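Local coordinates for pyridoxamine 5'-phosphate oxidase (Burkholderia, PDB 4HMW), which catalyses FMN-dependent oxidations in the terminal steps of phenazine biosynthesis, passing electrons from hexahydro- and tetrahydrophenazine precursors to molecular oxygen, at residues S15-F20 / A189-D193; Y23-E29 / W208-Q212; A53-S59 / E94-G100; H183-F187 / R198-R203. All coordinates share one frame; numbering follows the deposited sequence. Where two conformers were deposited one is given.

Contact 1: S15-F20 / A189-D193; sequences SVDVLF and AASSD
Ala189 meets the N-terminal arm through its methyl group, which lies 4.0 Å from Phe20 CD2 at an oblique angle to the ring; Val18 CG2 approaches the same methyl more loosely. Phe20 reaches this place because its CG stands opposite the backbone N (chi1 -176°), which carries the ring inward. Ala190 supplies the main backbone link: its carbonyl O accepts the amide of Asp17, Asp17 N to Ala190 O being 3.0 Å, and a water donates to that same oxygen while accepting from Val18 N. The CB of Ala190 rests 3.6 Å from Ser15 O, with Val16 CG1 beside it. Ser191 turns its CB away from the arm, and its OG bonds to Leu195 O; a water nevertheless links this hydroxyl to Asp17 OD1. At Ser192 the carboxylate of Asp17 is held at both oxygens. Ser192 N donates to Asp17 OD1 (2.9 Å, 161° at the hydrogen) from the syn side but well out of the carboxylate plane, whereas Ser192 OG gives its proton to the syn lone pair of Asp17 OD2 at 2.8 Å. Two waters add further bonds to Asp17 OD1, one of them also reaching Asp193 N, so the orientation of the carboxylate is well defined although the residue lies at the surface. The 15-20 arm thus lies across the turn that leaves strand 184-189, where Arg197, at the start of strand 197-204, bonds to Val18 O and Ala190 O, while Phe20 packs edge-to-face on Trp37 of helix 30-43.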
# COMPACT_ATOMS: atom_id res chain seq x y z
N SER B 15 -17.32 2.86 10.14
CA SER B 15 -16.43 2.41 9.09
C SER B 15 -17.10 1.30 8.28
O SER B 15 -16.45 0.55 7.56
CB SER B 15 -15.14 1.93 9.72
OG SER B 15 -15.42 1.43 11.02
N VAL B 16 -18.42 1.17 8.41
CA VAL B 16 -19.16 0.24 7.56
C VAL B 16 -20.38 0.99 7.03
O VAL B 16 -20.83 2.00 7.63
CB VAL B 16 -19.59 -1.05 8.31
CG1 VAL B 16 -18.40 -1.98 8.58
CG2 VAL B 16 -20.31 -0.68 9.61
N ASP B 17 -20.88 0.53 5.90
CA ASP B 17 -22.12 1.03 5.32
C ASP B 17 -22.09 2.52 4.97
O ASP B 17 -23.14 3.18 5.00
CB ASP B 17 -23.29 0.69 6.25
CG ASP B 17 -23.34 -0.79 6.60
OD1 ASP B 17 -22.99 -1.62 5.72
OD2 ASP B 17 -23.72 -1.12 7.77
N VAL B 18 -20.94 3.06 4.56
CA VAL B 18 -21.01 4.40 4.01
C VAL B 18 -21.83 4.37 2.72
O VAL B 18 -21.98 3.33 2.09
CB VAL B 18 -19.67 5.07 3.82
CG1 VAL B 18 -18.91 5.01 5.17
CG2 VAL B 18 -18.92 4.47 2.65
N LEU B 19 -22.40 5.51 2.36
CA LEU B 19 -23.24 5.56 1.19
C LEU B 19 -22.35 5.48 -0.05
O LEU B 19 -21.24 6.02 -0.07
CB LEU B 19 -24.02 6.86 1.14
CG LEU B 19 -25.25 6.80 0.24
CD1 LEU B 19 -26.42 6.13 0.96
CD2 LEU B 19 -25.61 8.24 -0.27
N PHE B 20 -22.86 4.86 -1.09
CA PHE B 20 -22.06 4.61 -2.30
C PHE B 20 -23.08 4.42 -3.42
O PHE B 20 -23.21 3.35 -3.98
CB PHE B 20 -21.20 3.38 -2.07
CG PHE B 20 -20.22 3.04 -3.19
CD1 PHE B 20 -20.01 3.89 -4.28
CD2 PHE B 20 -19.52 1.84 -3.14
CE1 PHE B 20 -19.10 3.54 -5.27
CE2 PHE B 20 -18.63 1.50 -4.13
CZ PHE B 20 -18.42 2.35 -5.21
N ALA B 189 -15.93 -0.52 -0.59
CA ALA B 189 -16.53 0.07 0.60
C ALA B 189 -17.12 -1.03 1.46
O ALA B 189 -17.97 -1.78 1.02
CB ALA B 189 -17.57 1.08 0.23
N ALA B 190 -16.68 -1.08 2.70
CA ALA B 190 -17.08 -2.13 3.64
C ALA B 190 -18.57 -2.06 3.93
O ALA B 190 -19.19 -0.98 3.98
CB ALA B 190 -16.31 -1.98 4.94
N SER B 191 -19.14 -3.24 4.17
CA SER B 191 -20.54 -3.42 4.55
C SER B 191 -20.58 -4.24 5.81
O SER B 191 -19.85 -5.21 5.93
CB SER B 191 -21.27 -4.22 3.50
OG SER B 191 -21.28 -3.54 2.27
N SER B 192 -21.47 -3.88 6.73
CA SER B 192 -21.56 -4.67 7.96
C SER B 192 -22.00 -6.12 7.74
O SER B 192 -21.66 -6.97 8.57
CB SER B 192 -22.42 -3.97 9.00
OG SER B 192 -23.76 -3.83 8.54
N ASP B 193 -22.76 -6.40 6.67
CA ASP B 193 -23.19 -7.79 6.39
C ASP B 193 -22.11 -8.57 5.62
O ASP B 193 -22.36 -9.68 5.19
CB ASP B 193 -24.59 -7.85 5.67
CG ASP B 193 -24.60 -7.21 4.26
OD1 ASP B 193 -23.53 -6.85 3.72
OD2 ASP B 193 -25.72 -7.04 3.71
O HOH W 1 -24.35 -4.12 5.51
O HOH W 2 -23.36 -1.61 3.04
O HOH W 3 -18.19 1.66 4.27

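Contact 2: Y23-E29 / W208-Q212; sequences YDDPPSE and WKTTQ
The irregular 23-29 loop runs alongside strand 208-212 without backbone pairing, the nearest CA atoms being 6.8 Å apart at Glu29 and Trp208, so side chains and water bridge the gap. Gln212 does most of the work. Its amide stacks on the Tyr23 ring, the planes 17° apart, with NE2 3.4 Å above the ring plane and over its centre. Both hydrogens of that nitrogen are used within the amide plane: Gln212 NE2 donates to Tyr23 O at 3.0 Å and, at the same length, to Asp24 OD1, arriving from above the carbonyl and carboxylate planes respectively. These two bonds fix the rotation of the amide; the other carboxylate oxygen of Asp24 forms a salt bridge with Arg152 of the second subunit. In the middle, Pro26 CG touches Thr210 OG1 at 4.0 Å. At the far end Trp208 NE1 makes a weak bond to Glu29 OE1 (3.1 Å), and one water joins Ser28 O to Trp208 N. The N-terminal loop thus covers strand 207-212 in the C-terminal dimerisation region of the pyridoxamine 5'-phosphate oxidase family, where Asp24 and Gln212 both meet the second subunit.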
# COMPACT_ATOMS: atom_id res chain seq x y z
N TYR B 23 -22.18 2.81 -6.85
CA TYR B 23 -21.99 1.38 -7.02
C TYR B 23 -23.00 0.85 -8.03
O TYR B 23 -22.66 0.02 -8.86
CB TYR B 23 -22.16 0.72 -5.66
CG TYR B 23 -22.11 -0.80 -5.58
CD1 TYR B 23 -20.95 -1.55 -5.89
CD2 TYR B 23 -23.20 -1.47 -5.09
CE1 TYR B 23 -20.93 -2.91 -5.75
CE2 TYR B 23 -23.16 -2.83 -4.92
CZ TYR B 23 -22.05 -3.56 -5.25
OH TYR B 23 -22.13 -4.94 -5.04
N ASP B 24 -24.22 1.35 -7.98
CA ASP B 24 -25.21 0.88 -8.94
C ASP B 24 -25.37 1.80 -10.13
O ASP B 24 -26.02 1.43 -11.11
CB ASP B 24 -26.54 0.64 -8.25
CG ASP B 24 -26.52 -0.62 -7.40
OD1 ASP B 24 -26.02 -1.68 -7.86
OD2 ASP B 24 -26.99 -0.53 -6.26
N ASP B 25 -24.75 2.97 -10.09
CA ASP B 25 -24.81 3.87 -11.25
C ASP B 25 -23.50 4.65 -11.42
O ASP B 25 -23.41 5.82 -11.10
CB ASP B 25 -26.01 4.78 -11.05
CG ASP B 25 -26.34 5.59 -12.27
OD1 ASP B 25 -25.93 5.19 -13.40
OD2 ASP B 25 -27.03 6.62 -12.09
N PRO B 26 -22.48 4.00 -11.97
CA PRO B 26 -21.13 4.60 -11.96
C PRO B 26 -20.95 5.80 -12.90
O PRO B 26 -21.49 5.78 -13.98
CB PRO B 26 -20.26 3.45 -12.45
CG PRO B 26 -21.07 2.23 -12.21
CD PRO B 26 -22.46 2.61 -12.44
N PRO B 27 -20.18 6.82 -12.49
CA PRO B 27 -19.77 7.87 -13.43
C PRO B 27 -19.00 7.28 -14.61
O PRO B 27 -18.36 6.24 -14.47
CB PRO B 27 -18.84 8.75 -12.60
CG PRO B 27 -19.12 8.44 -11.21
CD PRO B 27 -19.67 7.06 -11.13
N SER B 28 -19.03 7.93 -15.76
CA SER B 28 -18.35 7.39 -16.94
C SER B 28 -16.84 7.31 -16.77
O SER B 28 -16.20 6.47 -17.38
CB SER B 28 -18.70 8.20 -18.18
OG SER B 28 -18.39 9.57 -17.98
N GLU B 29 -16.26 8.21 -15.98
CA GLU B 29 -14.81 8.25 -15.75
C GLU B 29 -14.50 8.00 -14.29
O GLU B 29 -15.09 8.62 -13.42
CB GLU B 29 -14.24 9.63 -16.13
CG GLU B 29 -14.44 10.03 -17.56
CD GLU B 29 -13.25 9.69 -18.43
OE1 GLU B 29 -12.27 9.12 -17.90
OE2 GLU B 29 -13.29 10.02 -19.64
N TRP B 208 -14.48 3.42 -20.65
CA TRP B 208 -14.25 2.58 -19.48
C TRP B 208 -15.37 1.55 -19.37
O TRP B 208 -16.50 1.83 -19.73
CB TRP B 208 -14.21 3.39 -18.19
CG TRP B 208 -13.03 4.31 -18.08
CD1 TRP B 208 -12.92 5.58 -18.58
CD2 TRP B 208 -11.78 4.01 -17.44
NE1 TRP B 208 -11.68 6.08 -18.27
CE2 TRP B 208 -10.96 5.14 -17.58
CE3 TRP B 208 -11.28 2.90 -16.75
CZ2 TRP B 208 -9.68 5.21 -17.04
CZ3 TRP B 208 -10.01 2.96 -16.21
CH2 TRP B 208 -9.22 4.11 -16.37
N LYS B 209 -15.01 0.36 -18.91
CA LYS B 209 -15.96 -0.71 -18.57
C LYS B 209 -16.00 -0.91 -17.05
O LYS B 209 -14.96 -0.92 -16.40
CB LYS B 209 -15.47 -1.98 -19.24
CG LYS B 209 -16.21 -3.25 -18.94
CD LYS B 209 -15.50 -4.40 -19.69
CE LYS B 209 -14.08 -4.68 -19.11
NZ LYS B 209 -13.04 -5.09 -20.10
N THR B 210 -17.19 -1.07 -16.50
CA THR B 210 -17.33 -1.34 -15.08
C THR B 210 -17.93 -2.72 -14.78
O THR B 210 -18.73 -3.28 -15.55
CB THR B 210 -18.17 -0.26 -14.34
OG1 THR B 210 -19.49 -0.21 -14.89
CG2 THR B 210 -17.54 1.13 -14.43
N THR B 211 -17.51 -3.25 -13.64
CA THR B 211 -17.99 -4.53 -13.13
C THR B 211 -18.13 -4.45 -11.61
O THR B 211 -17.32 -3.82 -10.96
CB THR B 211 -16.95 -5.66 -13.40
OG1 THR B 211 -16.33 -5.49 -14.69
CG2 THR B 211 -17.57 -7.05 -13.30
N GLN B 212 -19.15 -5.12 -11.06
CA GLN B 212 -19.23 -5.31 -9.62
C GLN B 212 -18.60 -6.66 -9.29
O GLN B 212 -18.79 -7.62 -10.02
CB GLN B 212 -20.68 -5.29 -9.12
CG GLN B 212 -21.38 -3.95 -9.34
CD GLN B 212 -22.84 -3.99 -8.90
OE1 GLN B 212 -23.47 -5.05 -8.89
NE2 GLN B 212 -23.37 -2.84 -8.51
O HOH W 4 -16.51 5.55 -20.11
O HOH W 5 -17.68 3.74 -17.36

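Contact 3: A53-S59 / E94-G100; sequences ALATATS and ETGWASG
Ala55 and Ser99 form a hydrogen-bonded antiparallel pair in the FMN-binding split-barrel fold of the pyridoxamine 5'-phosphate oxidase family. Ala55 N reaches Ser99 O at 2.8 Å in an almost perfectly straight bond (179°), and Ser99 N returns to Ala55 O at 3.0 Å. Next to it Leu54 and Gly100 make a non-hydrogen-bonded pair, and Leu54 CD1 reaches diagonally across to Ala98 CB on the neighbouring strand. Past this pairing the strands part; two waters lie between them and share the N-H of Ala57, one bond being weak, and both donate to Thr95 OG1. Thr95 OG1 also stands 2.7 Å from Ala57 O; its single proton has another possible acceptor in Glu91 O. With OG1 between its own backbone N and carbonyl carbon (chi1 57°), Thr95 presents the hydroxyl to Ala57 while CG2 lies against Thr58 O. At this end of the contact the extended Glu94 side chain runs alongside Thr58, whose OG1 donates to the syn lone pair of Glu94 OE2 at 2.9 Å; weak bonds from Ser59 N and OG converge on that same oxygen. Helix 87-95 ends here, and Gly96, with positive phi, turns the chain into strand 97-104.

Farther out, Thr56 OG1 bonds to Glu91 and to Arg66, an FMN-binding residue, in the second shell of an FMN site. Ala55 packs on its counterpart in the second subunit, placing its face of the sheet at the dimer interface, and on that face Ser99 OG bonds to Ser114 OG and to Ser65 OG of the second subunit.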
# COMPACT_ATOMS: atom_id res chain seq x y z
N ALA B 53 -0.16 4.11 -0.89
CA ALA B 53 0.83 3.05 -0.92
C ALA B 53 1.19 2.75 -2.36
O ALA B 53 0.40 2.14 -3.07
CB ALA B 53 0.29 1.82 -0.23
N LEU B 54 2.35 3.26 -2.80
CA LEU B 54 2.78 3.15 -4.20
C LEU B 54 3.73 1.98 -4.43
O LEU B 54 4.83 1.96 -3.86
CB LEU B 54 3.48 4.45 -4.64
CG LEU B 54 3.87 4.50 -6.13
CD1 LEU B 54 2.67 4.64 -7.01
CD2 LEU B 54 4.81 5.64 -6.36
N ALA B 55 3.32 1.06 -5.29
CA ALA B 55 4.11 -0.13 -5.64
C ALA B 55 4.66 -0.01 -7.05
O ALA B 55 3.95 0.43 -7.96
CB ALA B 55 3.25 -1.36 -5.52
N THR B 56 5.93 -0.38 -7.18
CA THR B 56 6.65 -0.36 -8.45
C THR B 56 7.44 -1.69 -8.50
O THR B 56 7.56 -2.40 -7.51
CB THR B 56 7.62 0.83 -8.53
OG1 THR B 56 8.46 0.85 -7.38
CG2 THR B 56 6.84 2.14 -8.63
N ALA B 57 7.98 -2.04 -9.66
CA ALA B 57 8.77 -3.25 -9.79
C ALA B 57 10.01 -3.07 -10.63
O ALA B 57 10.10 -2.21 -11.52
CB ALA B 57 7.93 -4.38 -10.32
N THR B 58 11.00 -3.90 -10.32
CA THR B 58 12.24 -3.92 -11.08
C THR B 58 12.12 -4.93 -12.22
O THR B 58 11.09 -5.61 -12.36
CB THR B 58 13.41 -4.21 -10.13
OG1 THR B 58 14.65 -3.91 -10.79
CG2 THR B 58 13.37 -5.61 -9.67
N SER B 59 13.16 -4.99 -13.05
CA SER B 59 13.09 -5.77 -14.28
C SER B 59 12.76 -7.24 -14.08
O SER B 59 12.07 -7.83 -14.91
CB SER B 59 14.41 -5.65 -15.04
OG SER B 59 14.73 -4.27 -15.23
N GLU B 94 12.47 1.84 -15.49
CA GLU B 94 12.72 0.49 -16.02
C GLU B 94 11.46 -0.16 -16.59
O GLU B 94 11.49 -0.73 -17.67
CB GLU B 94 13.24 -0.45 -14.94
CG GLU B 94 14.64 -0.19 -14.50
CD GLU B 94 15.15 -1.10 -13.37
OE1 GLU B 94 16.38 -1.03 -13.10
OE2 GLU B 94 14.35 -1.86 -12.76
N THR B 95 10.37 -0.10 -15.82
CA THR B 95 9.22 -0.94 -16.12
C THR B 95 7.90 -0.19 -16.32
O THR B 95 6.94 -0.76 -16.86
CB THR B 95 8.97 -1.97 -15.01
OG1 THR B 95 8.80 -1.29 -13.75
CG2 THR B 95 10.12 -2.97 -14.91
N GLY B 96 7.82 1.06 -15.86
CA GLY B 96 6.65 1.91 -16.11
C GLY B 96 5.39 1.66 -15.27
O GLY B 96 4.74 2.61 -14.82
N TRP B 97 5.03 0.39 -15.10
CA TRP B 97 3.80 0.04 -14.39
C TRP B 97 3.90 0.44 -12.92
O TRP B 97 4.97 0.33 -12.28
CB TRP B 97 3.52 -1.45 -14.50
CG TRP B 97 3.39 -2.05 -15.87
CD1 TRP B 97 4.27 -2.94 -16.43
CD2 TRP B 97 2.35 -1.85 -16.84
NE1 TRP B 97 3.82 -3.32 -17.67
CE2 TRP B 97 2.66 -2.66 -17.96
CE3 TRP B 97 1.18 -1.08 -16.88
CZ2 TRP B 97 1.85 -2.72 -19.10
CZ3 TRP B 97 0.37 -1.14 -18.03
CH2 TRP B 97 0.73 -1.94 -19.13
N ALA B 98 2.79 0.91 -12.37
CA ALA B 98 2.71 1.20 -10.94
C ALA B 98 1.29 0.98 -10.45
O ALA B 98 0.32 1.01 -11.22
CB ALA B 98 3.13 2.60 -10.64
N SER B 99 1.17 0.82 -9.14
CA SER B 99 -0.16 0.70 -8.53
C SER B 99 -0.14 1.48 -7.25
O SER B 99 0.82 1.42 -6.50
CB SER B 99 -0.48 -0.77 -8.26
OG SER B 99 -1.77 -0.89 -7.69
N GLY B 100 -1.21 2.22 -6.99
CA GLY B 100 -1.32 2.96 -5.76
C GLY B 100 -2.57 2.54 -5.00
O GLY B 100 -3.57 2.28 -5.61
O HOH W 6 7.58 0.19 -11.92
O HOH W 7 6.45 -2.00 -12.49

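Contact 4: H183-F187 / R198-R203; sequences HEMEF and RLRYER. With FMN (flavin mononucleotide), chain C.
Arg198 grips Glu186 side-on with two nitrogens on one face of the antiparallel 184-187/198-203 pairing: NE meets Glu186 OE2 and NH2 meets Glu186 OE1, each at 2.8 Å and nearly straight. Both oxygens lie in the guanidinium plane, although the carboxylate is turned 33° from it. A bend at chi3 (65°) brings the guanidinium round, and NH2 also donates to FMN O2P at 2.9 Å; Glu186 thus positions an FMN-binding arginine. Arg200 and Glu184 pair by charge alone, Glu184 OE1 lying 3.6 Å from Arg200 NE and well out of its plane, with a water bridging the two; Glu184 OE2 has Arg87 of the second subunit.

Backbone bonds link Met185 with Tyr201 and Phe187 with Leu199 in both directions, and Arg203 N reaches His183 O. Leu199 O also sits at the edge of the Phe187 ring.

Apolar contacts occupy the other face: Phe187 CE1 lies 3.8 Å from Tyr201 CD1, the ring planes 68° apart.

This hairpin lies between strand 109-119, where His183 and Glu184 form a classic bulge opposite Ser114, and strand 207-212, while helix 30-43 covers Phe187 and Leu199.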
# COMPACT_ATOMS: atom_id res chain seq x y z
N HIS B 183 -5.11 2.69 -15.89
CA HIS B 183 -5.87 1.85 -16.82
C HIS B 183 -6.87 0.97 -16.08
O HIS B 183 -7.66 0.26 -16.72
CB HIS B 183 -4.94 0.96 -17.66
CG HIS B 183 -4.17 -0.03 -16.86
ND1 HIS B 183 -2.86 0.19 -16.50
CD2 HIS B 183 -4.51 -1.24 -16.35
CE1 HIS B 183 -2.44 -0.83 -15.77
NE2 HIS B 183 -3.42 -1.71 -15.66
N GLU B 184 -6.83 1.00 -14.75
CA GLU B 184 -7.74 0.18 -13.95
C GLU B 184 -7.87 0.85 -12.60
O GLU B 184 -6.88 1.30 -12.05
CB GLU B 184 -7.21 -1.26 -13.78
CG GLU B 184 -8.13 -2.15 -12.95
CD GLU B 184 -7.59 -3.57 -12.77
OE1 GLU B 184 -8.33 -4.42 -12.22
OE2 GLU B 184 -6.44 -3.88 -13.20
N MET B 185 -9.08 0.94 -12.07
CA MET B 185 -9.31 1.36 -10.69
C MET B 185 -10.35 0.50 -10.01
O MET B 185 -11.25 0.03 -10.64
CB MET B 185 -9.78 2.81 -10.64
CG MET B 185 -8.71 3.74 -11.10
SD MET B 185 -9.08 5.47 -10.98
CE MET B 185 -9.66 5.63 -9.36
N GLU B 186 -10.21 0.30 -8.71
CA GLU B 186 -11.27 -0.34 -7.95
C GLU B 186 -11.61 0.50 -6.77
O GLU B 186 -10.71 1.07 -6.08
CB GLU B 186 -10.91 -1.74 -7.40
CG GLU B 186 -12.16 -2.36 -6.68
CD GLU B 186 -11.93 -3.59 -5.78
OE1 GLU B 186 -10.90 -4.33 -5.96
OE2 GLU B 186 -12.81 -3.84 -4.90
N PHE B 187 -12.92 0.59 -6.53
CA PHE B 187 -13.48 1.30 -5.39
C PHE B 187 -14.12 0.25 -4.51
O PHE B 187 -14.96 -0.52 -4.97
CB PHE B 187 -14.51 2.28 -5.89
CG PHE B 187 -13.91 3.40 -6.69
CD1 PHE B 187 -13.65 3.22 -8.04
CD2 PHE B 187 -13.62 4.62 -6.12
CE1 PHE B 187 -13.08 4.20 -8.79
CE2 PHE B 187 -13.07 5.63 -6.88
CZ PHE B 187 -12.79 5.41 -8.23
N ARG B 198 -17.90 -3.50 -4.26
CA ARG B 198 -16.67 -3.53 -5.05
C ARG B 198 -17.00 -3.14 -6.47
O ARG B 198 -17.74 -3.83 -7.13
CB ARG B 198 -16.04 -4.92 -5.06
CG ARG B 198 -15.65 -5.46 -3.67
CD ARG B 198 -14.85 -6.73 -3.84
NE ARG B 198 -13.58 -6.48 -4.51
CZ ARG B 198 -12.71 -7.42 -4.90
NH1 ARG B 198 -12.97 -8.70 -4.71
NH2 ARG B 198 -11.57 -7.05 -5.50
N LEU B 199 -16.45 -2.01 -6.92
CA LEU B 199 -16.69 -1.51 -8.26
C LEU B 199 -15.36 -1.39 -8.96
O LEU B 199 -14.49 -0.60 -8.57
CB LEU B 199 -17.36 -0.12 -8.18
CG LEU B 199 -17.66 0.54 -9.53
CD1 LEU B 199 -18.74 -0.21 -10.32
CD2 LEU B 199 -18.10 1.99 -9.28
N ARG B 200 -15.22 -2.15 -10.03
CA ARG B 200 -14.01 -2.14 -10.85
C ARG B 200 -14.22 -1.39 -12.16
O ARG B 200 -15.21 -1.61 -12.84
CB ARG B 200 -13.56 -3.58 -11.15
CG ARG B 200 -12.48 -3.65 -12.21
CD ARG B 200 -12.13 -5.07 -12.62
NE ARG B 200 -11.53 -5.87 -11.58
CZ ARG B 200 -11.52 -7.22 -11.58
NH1 ARG B 200 -12.14 -7.90 -12.56
NH2 ARG B 200 -10.92 -7.89 -10.60
N TYR B 201 -13.31 -0.46 -12.44
CA TYR B 201 -13.20 0.21 -13.74
C TYR B 201 -12.01 -0.32 -14.51
O TYR B 201 -10.90 -0.38 -13.98
CB TYR B 201 -12.94 1.69 -13.59
CG TYR B 201 -14.14 2.56 -13.24
CD1 TYR B 201 -14.62 2.63 -11.94
CD2 TYR B 201 -14.76 3.34 -14.22
CE1 TYR B 201 -15.69 3.45 -11.61
CE2 TYR B 201 -15.85 4.15 -13.91
CZ TYR B 201 -16.30 4.20 -12.59
OH TYR B 201 -17.33 5.01 -12.24
N GLU B 202 -12.21 -0.66 -15.78
CA GLU B 202 -11.09 -1.07 -16.64
C GLU B 202 -11.14 -0.30 -17.94
O GLU B 202 -12.21 -0.15 -18.52
CB GLU B 202 -11.17 -2.57 -16.98
CG GLU B 202 -10.91 -3.53 -15.85
CD GLU B 202 -11.25 -5.00 -16.23
OE1 GLU B 202 -12.46 -5.32 -16.34
OE2 GLU B 202 -10.30 -5.82 -16.43
N ARG B 203 -9.99 0.14 -18.43
CA ARG B 203 -9.97 0.91 -19.66
C ARG B 203 -10.36 0.01 -20.80
O ARG B 203 -9.95 -1.13 -20.86
CB ARG B 203 -8.61 1.58 -19.92
CG ARG B 203 -8.73 2.79 -20.84
CD ARG B 203 -7.36 3.42 -21.10
NE ARG B 203 -7.27 4.11 -22.39
CZ ARG B 203 -6.28 4.93 -22.74
NH1 ARG B 203 -6.29 5.51 -23.93
NH2 ARG B 203 -5.29 5.19 -21.89
N1 FMN C . -8.98 -10.05 1.69
C2 FMN C . -8.46 -11.31 1.86
O2 FMN C . -8.54 -12.13 0.97
N3 FMN C . -7.79 -11.62 3.01
C4 FMN C . -7.70 -10.71 4.04
O4 FMN C . -7.09 -11.04 5.08
C4A FMN C . -8.25 -9.44 3.89
N5 FMN C . -8.20 -8.52 4.92
C5A FMN C . -8.74 -7.25 4.71
C6 FMN C . -8.65 -6.32 5.72
C7 FMN C . -9.14 -5.04 5.54
C7M FMN C . -9.03 -4.08 6.66
C8 FMN C . -9.76 -4.70 4.34
C8M FMN C . -10.29 -3.32 4.11
C9 FMN C . -9.85 -5.63 3.32
C9A FMN C . -9.37 -6.92 3.51
N10 FMN C . -9.46 -7.90 2.49
C10 FMN C . -8.91 -9.14 2.70
C1' FMN C . -10.12 -7.67 1.18
C2' FMN C . -9.10 -7.24 0.12
O2' FMN C . -8.70 -5.87 0.31
C3' FMN C . -9.63 -7.40 -1.30
O3' FMN C . -10.83 -6.66 -1.41
C4' FMN C . -9.85 -8.88 -1.66
O4' FMN C . -8.91 -9.68 -0.98
C5' FMN C . -9.84 -9.10 -3.17
O5' FMN C . -8.64 -8.61 -3.73
P FMN C . -8.20 -8.99 -5.22
O1P FMN C . -7.73 -10.43 -5.21
O2P FMN C . -9.43 -8.83 -6.12
O3P FMN C . -7.07 -8.08 -5.53
O HOH W 8 -10.00 -4.39 -9.82
O HOH W 9 -8.97 -6.65 -14.02

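In the fold
Contact 4 touches each of the other three. Contact 2 lies beside it, centres about 8 Å apart, where Lys209 O lies 2.8 Å from Glu202 N, probably hydrogen-bonded, and Tyr201 OH probably bonds to Pro27 O at 2.7 Å. Contact 1 meets the hairpin near its turn, Phe20 CZ lying 4.0 Å from Phe187 CB; contacts 1 and 2 adjoin in sequence, so one N-terminal segment drapes both. Contact 3, about 18 Å from contact 4 between centres, touches it through Trp97 and His183. The FMN at contact 4 is bound between subunits, its site completed by Arg66, Lys88 and Ser146 of the second subunit.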